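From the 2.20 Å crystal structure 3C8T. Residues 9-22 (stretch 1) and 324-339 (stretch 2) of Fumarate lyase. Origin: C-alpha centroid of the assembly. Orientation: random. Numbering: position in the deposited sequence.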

# COMPACT_ATOMS: atom_id res chain seq x y z
N GLY A 9 8.01 22.55 -6.97
CA GLY A 9 9.30 22.14 -7.47
C GLY A 9 9.03 21.68 -8.87
O GLY A 9 8.15 22.22 -9.54
N ARG A 10 9.76 20.66 -9.30
CA ARG A 10 9.61 20.13 -10.64
C ARG A 10 8.60 18.97 -10.63
O ARG A 10 8.44 18.28 -9.63
CB ARG A 10 10.99 19.73 -11.19
CG ARG A 10 12.03 20.90 -11.14
CD ARG A 10 13.26 20.66 -12.01
NE ARG A 10 12.92 19.95 -13.24
CZ ARG A 10 13.79 19.28 -14.00
NH1 ARG A 10 15.08 19.22 -13.68
NH2 ARG A 10 13.36 18.66 -15.10
N SER A 11 7.91 18.79 -11.74
CA SER A 11 6.97 17.70 -11.88
C SER A 11 7.63 16.40 -12.37
O SER A 11 8.53 16.41 -13.21
CB SER A 11 5.83 18.09 -12.82
OG SER A 11 4.98 16.97 -13.03
N PHE A 12 7.19 15.28 -11.81
CA PHE A 12 7.60 13.98 -12.36
C PHE A 12 6.61 13.44 -13.41
O PHE A 12 6.79 12.32 -13.88
CB PHE A 12 7.87 12.95 -11.26
CG PHE A 12 6.75 12.83 -10.25
CD1 PHE A 12 7.05 12.64 -8.91
CD2 PHE A 12 5.42 12.91 -10.65
CE1 PHE A 12 6.00 12.55 -7.96
CE2 PHE A 12 4.38 12.82 -9.72
CZ PHE A 12 4.66 12.63 -8.37
N ALA A 13 5.56 14.20 -13.74
CA ALA A 13 4.55 13.76 -14.74
C ALA A 13 4.87 14.26 -16.18
O ALA A 13 5.39 15.38 -16.37
CB ALA A 13 3.15 14.20 -14.30
N ASP A 14 4.59 13.42 -17.17
CA ASP A 14 4.92 13.72 -18.58
C ASP A 14 3.74 14.45 -19.24
O ASP A 14 2.62 13.95 -19.24
CB ASP A 14 5.27 12.43 -19.34
CG ASP A 14 5.58 12.66 -20.84
OD1 ASP A 14 5.65 13.83 -21.29
OD2 ASP A 14 5.72 11.65 -21.58
N ASP A 15 4.01 15.65 -19.76
CA ASP A 15 3.00 16.48 -20.44
C ASP A 15 2.40 15.83 -21.68
O ASP A 15 1.19 15.95 -21.91
CB ASP A 15 3.60 17.85 -20.79
CG ASP A 15 3.68 18.78 -19.59
OD1 ASP A 15 3.34 18.35 -18.46
OD2 ASP A 15 4.06 19.95 -19.80
N LYS A 16 3.21 15.15 -22.48
CA LYS A 16 2.71 14.36 -23.61
C LYS A 16 1.72 13.28 -23.18
O LYS A 16 0.69 13.04 -23.84
CB LYS A 16 3.87 13.70 -24.32
CG LYS A 16 4.73 14.66 -25.08
CD LYS A 16 5.76 13.88 -25.87
CE LYS A 16 6.56 14.80 -26.79
NZ LYS A 16 7.46 15.71 -25.98
N MET A 17 2.00 12.67 -22.04
CA MET A 17 1.16 11.63 -21.50
C MET A 17 -0.09 12.25 -20.85
O MET A 17 -1.16 11.70 -20.95
CB MET A 17 2.00 10.74 -20.57
CG MET A 17 1.46 9.37 -20.36
SD MET A 17 1.25 8.32 -21.77
CE MET A 17 2.71 7.28 -21.66
N ARG A 18 0.04 13.44 -20.28
CA ARG A 18 -1.13 14.23 -19.91
C ARG A 18 -2.01 14.71 -21.11
O ARG A 18 -3.25 14.74 -20.99
CB ARG A 18 -0.73 15.42 -19.03
CG ARG A 18 -0.15 14.98 -17.68
CD ARG A 18 0.56 16.12 -16.96
NE ARG A 18 -0.37 17.11 -16.42
CZ ARG A 18 -0.31 18.41 -16.67
NH1 ARG A 18 0.65 18.91 -17.45
NH2 ARG A 18 -1.21 19.23 -16.14
N GLU A 19 -1.41 15.08 -22.23
CA GLU A 19 -2.22 15.45 -23.40
C GLU A 19 -3.00 14.24 -23.88
O GLU A 19 -4.19 14.31 -24.12
CB GLU A 19 -1.39 16.06 -24.54
CG GLU A 19 -2.32 16.62 -25.67
CD GLU A 19 -1.58 17.43 -26.75
OE1 GLU A 19 -1.51 18.68 -26.62
OE2 GLU A 19 -1.07 16.81 -27.72
N LEU A 20 -2.30 13.11 -23.99
CA LEU A 20 -2.93 11.84 -24.28
C LEU A 20 -4.17 11.45 -23.44
O LEU A 20 -5.12 10.89 -23.97
CB LEU A 20 -1.90 10.75 -24.19
CG LEU A 20 -2.50 9.38 -24.38
CD1 LEU A 20 -3.09 9.21 -25.80
CD2 LEU A 20 -1.43 8.33 -24.05
N PHE A 21 -4.17 11.73 -22.14
CA PHE A 21 -5.31 11.36 -21.28
C PHE A 21 -6.23 12.55 -20.94
O PHE A 21 -7.08 12.45 -20.05
CB PHE A 21 -4.80 10.65 -20.00
CG PHE A 21 -4.41 9.21 -20.24
CD1 PHE A 21 -5.39 8.20 -20.27
CD2 PHE A 21 -3.09 8.87 -20.48
CE1 PHE A 21 -5.05 6.87 -20.51
CE2 PHE A 21 -2.73 7.51 -20.74
CZ PHE A 21 -3.71 6.52 -20.76
N SER A 22 -6.04 13.66 -21.64
CA SER A 22 -6.87 14.85 -21.47
C SER A 22 -8.32 14.55 -21.89
O SER A 22 -8.60 13.58 -22.59
CB SER A 22 -6.31 16.00 -22.33
OG SER A 22 -6.44 15.70 -23.71
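Stretch 2 (324-339) AVPEGFAVASGILYQA

The apolar centre of the contact is built around Met17 and Ala330, with Phe21 and Pro326 beside them. At Ala330 the backbones come near, with the CA atoms of Met17 and Ala330 5.0 Å apart; Ala330 CB stands 4.5 Å from Met17 CB, 4.3 Å from Ala13 CB and 4.2 Å from Arg18 CG. Met17, chi1 t and chi2 p, extends over the helix backbone, its CG 3.4 Å from Phe329 O, and places its CE at the edge of the Phe329 ring, 3.7 Å from Phe329 CD1.

Toward the C-terminal end of the short helix, Phe21 continues this apolar surface. Pro326 lies over one face of its ring: Pro326 CA is 3.9 Å from the centroid of the Phe21 ring and nearly on the ring normal, a CH-π contact, while Pro326 CB is 3.6 Å from Phe21 CG. The helix of stretch 2 is kinked here, because the proline nitrogen carries no hydrogen to bond to the preceding turn. Phe21 CE2 also meets Phe329 CB at 3.7 Å, the two rings lying obliquely with planes at 33°, and Phe21 CE1 reaches Val325 CG1 at 4.1 Å.

These contacts join two helices in a nearly antiparallel sense. Residues 324–339 form one stretch of a longer α-helix that begins earlier in the chain and continues later, whereas stretch 1 runs as a loop from Gly9 to Asp14 and then turns into a short helix, residues 15–20. The axes of the two helices cross at 159° and approach to 8.2 Å. From Asp14 on the register runs backward: Asp14 lies by Gly334, Met17 by Ala330 and Phe21 by Pro326. In the loop, Ala13 lies by Val331. Together the two stretches bury 700 Å² of surface.

In the other direction, the loop packs through Phe12. Val331 CG1 sits over one face of its ring, with Phe12 CE2 and Val331 CG2 3.7 Å apart, and Phe12 CB lies 3.8 Å from Ile335 CG2. The backbone here is close enough that Gly334 is tightly fitted: Gly334 CA approaches Phe12 O at 3.2 Å in a CA-H...O contact, and a CB at this position would clash with that same oxygen.

Polar interactions lie where the loop enters the helix. Asp14 N donates to Ala330 O at 2.9 Å, an oxygen that also accepts the regular helical bond from Gly334 N at 3.0 Å. Within these two stretches the carboxylate of Asp14 takes two bonds: Asp14 OD2, also bonded elsewhere in the structure, accepts from Ser333 OG at 2.6 Å, whereas Asp14 OD1 receives a weak bond from Lys16 N at 3.0 Å, capping the short helix. One residue thus caps its own helix and ties it to the neighbouring one. At the outer edge, Arg10 points its CA-to-CB bond toward stretch 2 and brings Arg10 NH2 to 3.5 Å from Gln338 NE2, a contact between two donor groups rather than a hydrogen bond.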

# COMPACT_ATOMS: atom_id res chain seq x y z
N ALA A 324 -5.90 5.74 -11.47
CA ALA A 324 -4.74 4.86 -11.50
C ALA A 324 -4.15 4.70 -12.94
O ALA A 324 -2.90 4.72 -13.11
CB ALA A 324 -5.06 3.52 -10.82
N VAL A 325 -5.02 4.58 -13.95
CA VAL A 325 -4.54 4.46 -15.34
C VAL A 325 -3.89 5.74 -15.88
O VAL A 325 -2.69 5.73 -16.21
CB VAL A 325 -5.63 3.86 -16.34
CG1 VAL A 325 -5.14 3.84 -17.81
CG2 VAL A 325 -6.03 2.45 -15.87
N PRO A 326 -4.66 6.85 -15.98
CA PRO A 326 -3.98 8.00 -16.58
C PRO A 326 -2.79 8.51 -15.79
O PRO A 326 -1.79 8.96 -16.40
CB PRO A 326 -5.06 9.08 -16.66
CG PRO A 326 -6.14 8.64 -15.73
CD PRO A 326 -6.07 7.14 -15.67
N GLU A 327 -2.91 8.50 -14.45
CA GLU A 327 -1.81 9.01 -13.63
C GLU A 327 -0.63 8.02 -13.54
O GLU A 327 0.51 8.44 -13.58
CB GLU A 327 -2.32 9.38 -12.23
CG GLU A 327 -3.33 10.52 -12.25
CD GLU A 327 -3.96 10.76 -10.87
OE1 GLU A 327 -3.24 10.66 -9.84
OE2 GLU A 327 -5.18 11.09 -10.81
N GLY A 328 -0.89 6.72 -13.42
CA GLY A 328 0.20 5.71 -13.52
C GLY A 328 1.00 5.95 -14.80
O GLY A 328 2.24 5.93 -14.76
N PHE A 329 0.30 6.20 -15.92
CA PHE A 329 0.96 6.44 -17.22
C PHE A 329 1.75 7.73 -17.27
O PHE A 329 2.86 7.73 -17.77
CB PHE A 329 -0.04 6.40 -18.41
CG PHE A 329 -0.15 5.02 -19.07
CD1 PHE A 329 0.78 4.60 -20.02
CD2 PHE A 329 -1.19 4.15 -18.73
CE1 PHE A 329 0.67 3.34 -20.65
CE2 PHE A 329 -1.29 2.88 -19.31
CZ PHE A 329 -0.37 2.48 -20.28
N ALA A 330 1.16 8.82 -16.79
CA ALA A 330 1.78 10.12 -16.80
C ALA A 330 3.07 10.15 -15.97
O ALA A 330 4.11 10.66 -16.43
CB ALA A 330 0.79 11.17 -16.28
N VAL A 331 2.98 9.66 -14.73
CA VAL A 331 4.12 9.61 -13.82
C VAL A 331 5.20 8.61 -14.31
O VAL A 331 6.39 8.94 -14.33
CB VAL A 331 3.67 9.24 -12.40
CG1 VAL A 331 4.91 9.06 -11.48
CG2 VAL A 331 2.69 10.29 -11.85
N ALA A 332 4.80 7.41 -14.73
CA ALA A 332 5.83 6.49 -15.22
C ALA A 332 6.57 7.02 -16.45
O ALA A 332 7.77 6.83 -16.58
CB ALA A 332 5.25 5.08 -15.49
N SER A 333 5.85 7.69 -17.34
CA SER A 333 6.42 8.35 -18.49
C SER A 333 7.37 9.48 -18.12
O SER A 333 8.41 9.66 -18.76
CB SER A 333 5.30 8.90 -19.40
OG SER A 333 5.78 9.18 -20.72
N GLY A 334 7.00 10.27 -17.12
CA GLY A 334 7.85 11.39 -16.70
C GLY A 334 9.14 10.97 -16.06
O GLY A 334 10.19 11.54 -16.33
N ILE A 335 9.08 9.96 -15.19
CA ILE A 335 10.33 9.43 -14.58
C ILE A 335 11.22 8.65 -15.59
O ILE A 335 12.46 8.73 -15.51
CB ILE A 335 10.11 8.66 -13.21
CG1 ILE A 335 9.38 7.34 -13.39
CG2 ILE A 335 9.35 9.55 -12.22
CD1 ILE A 335 9.11 6.66 -12.08
N LEU A 336 10.60 7.93 -16.54
CA LEU A 336 11.40 7.43 -17.69
C LEU A 336 12.06 8.54 -18.46
O LEU A 336 13.22 8.40 -18.86
CB LEU A 336 10.62 6.57 -18.67
CG LEU A 336 10.33 5.15 -18.22
CD1 LEU A 336 9.04 4.73 -18.90
CD2 LEU A 336 11.51 4.15 -18.46
N TYR A 337 11.37 9.65 -18.66
CA TYR A 337 12.00 10.77 -19.35
C TYR A 337 13.16 11.38 -18.53
O TYR A 337 14.22 11.74 -19.08
CB TYR A 337 11.00 11.87 -19.82
CG TYR A 337 11.81 13.05 -20.31
CD1 TYR A 337 12.01 14.17 -19.50
CD2 TYR A 337 12.52 12.97 -21.54
CE1 TYR A 337 12.85 15.23 -19.91
CE2 TYR A 337 13.34 14.01 -21.97
CZ TYR A 337 13.51 15.13 -21.15
OH TYR A 337 14.34 16.15 -21.54
N GLN A 338 12.96 11.50 -17.23
CA GLN A 338 14.03 11.98 -16.33
C GLN A 338 15.25 11.06 -16.40
O GLN A 338 16.37 11.55 -16.46
CB GLN A 338 13.54 12.10 -14.88
CG GLN A 338 12.58 13.25 -14.64
CD GLN A 338 13.17 14.58 -15.11
OE1 GLN A 338 14.32 14.89 -14.83
NE2 GLN A 338 12.39 15.36 -15.83
N ALA A 339 15.02 9.75 -16.45
CA ALA A 339 16.11 8.76 -16.60
C ALA A 339 16.83 8.83 -17.96
O ALA A 339 18.06 8.78 -17.98
CB ALA A 339 15.64 7.37 -16.34